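PDB 4YXT: polyketide biosynthesis 3-hydroxy-3-methylglutaryl-ACP synthase PksG from Bacillus subtilis, which catalyses the aldol condensation of an acetyl group on the carrier protein AcpK with a carrier-bound beta-ketothioester intermediate during synthesis of the antibiotic bacillaene. Local coordinates for residues Ser143-Arg147 with Ala168-Ala172. The protein carries 1 engineered substitution. Residue numbers count along the deposited sequence, not the author numbering.
Sequences SDISR and AGAGA
The C-terminal end of strand 137-145 pairs with the start of strand 170-178. Their segments 143-145 and 170-172 run antiparallel, at 175°, with axes 5.0 Å apart at closest approach. D144 and G171 form a hydrogen-bonded pair, CA to CA 5.9 Å. S143 with A172 and I145 with A170 are non-hydrogen-bonded pairs, CA to CA 4.1 and 4.2 Å.

Backbone hydrogen bonds hold this register. D144 N donates to G171 O at 3.1 Å, and G171 N donates to D144 O at 3.0 Å. A170 CA makes a CA-H...O contact with D144 O at 3.5 Å. Beyond the paired strands, S146 N donates to G169 O at 2.9 Å. The m rotamer of S146 brings its OG to the same acceptor, G169 O, at 2.6 Å.

S143, I145, A170 and A172 put their side chains on the face packed against helix 51-64, where F54 touches S143, A170 and A172. S143 OG lies 3.6 Å from A172 CB and hydrogen-bonds to P51 O. I145 CG1 meets A170 CB at 4.3 Å. R147 is poorly ordered; its NH2 is 4.0 Å from A168 CB, while NH1 makes a salt bridge with E209.

D144 points to the other face, chi1 -86°, with its carboxylate turned away from G171. OD1 accepts from A82 N and OD2 from G299 N. A82 is an engineered residue at the position of the predicted proton donor/acceptor. The two strands are neighbours in the mixed five-stranded sheet, order 3-2-4-5-1, of the N-terminal half of the thiolase-like fold; their ends border the probable HMG synthase active site.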
# COMPACT_ATOMS: atom_id res chain seq x y z
N SER A 143 2.64 4.24 -11.00
CA SER A 143 3.09 5.60 -11.39
C SER A 143 4.32 6.00 -10.55
O SER A 143 4.25 6.12 -9.33
CB SER A 143 1.92 6.59 -11.14
OG SER A 143 2.04 7.85 -11.83
N ASP A 144 5.46 6.21 -11.20
CA ASP A 144 6.69 6.64 -10.54
C ASP A 144 7.46 7.64 -11.40
O ASP A 144 7.43 7.55 -12.64
CB ASP A 144 7.64 5.48 -10.22
CG ASP A 144 7.32 4.79 -8.87
OD1 ASP A 144 7.16 5.50 -7.84
OD2 ASP A 144 7.21 3.53 -8.88
N ILE A 145 8.12 8.57 -10.70
CA ILE A 145 8.91 9.65 -11.24
C ILE A 145 10.26 9.61 -10.53
O ILE A 145 10.30 9.70 -9.31
CB ILE A 145 8.30 11.02 -10.93
CG1 ILE A 145 7.06 11.33 -11.81
CG2 ILE A 145 9.31 12.13 -11.24
CD1 ILE A 145 5.90 10.39 -11.72
N SER A 146 11.35 9.48 -11.27
CA SER A 146 12.69 9.68 -10.70
C SER A 146 12.93 11.12 -10.24
O SER A 146 12.32 12.05 -10.76
CB SER A 146 13.76 9.33 -11.71
OG SER A 146 13.55 8.02 -12.12
N ARG A 147 13.89 11.29 -9.35
CA ARG A 147 14.12 12.55 -8.63
C ARG A 147 15.54 13.12 -8.79
O ARG A 147 16.56 12.43 -8.60
CB ARG A 147 13.77 12.35 -7.15
CG ARG A 147 14.65 11.41 -6.32
CD ARG A 147 14.80 10.02 -6.90
NE ARG A 147 15.83 9.97 -7.95
CZ ARG A 147 16.08 8.91 -8.71
NH1 ARG A 147 15.40 7.78 -8.55
NH2 ARG A 147 17.03 8.97 -9.66
N ALA A 168 17.19 6.87 -15.50
CA ALA A 168 16.37 7.34 -14.41
C ALA A 168 15.10 7.96 -14.98
O ALA A 168 15.06 9.16 -15.19
CB ALA A 168 17.15 8.36 -13.59
N GLY A 169 14.06 7.16 -15.20
CA GLY A 169 12.88 7.65 -15.86
C GLY A 169 11.64 8.09 -15.09
O GLY A 169 11.67 8.32 -13.87
N ALA A 170 10.57 8.27 -15.85
CA ALA A 170 9.27 8.68 -15.34
C ALA A 170 8.21 8.02 -16.23
O ALA A 170 8.31 8.03 -17.45
CB ALA A 170 9.10 10.17 -15.43
N GLY A 171 7.17 7.47 -15.64
CA GLY A 171 6.24 6.69 -16.42
C GLY A 171 5.13 6.21 -15.54
O GLY A 171 5.21 6.35 -14.32
N ALA A 172 4.08 5.66 -16.18
CA ALA A 172 2.99 5.02 -15.48
C ALA A 172 2.39 4.04 -16.41
O ALA A 172 2.42 4.23 -17.63
CB ALA A 172 1.94 6.02 -14.98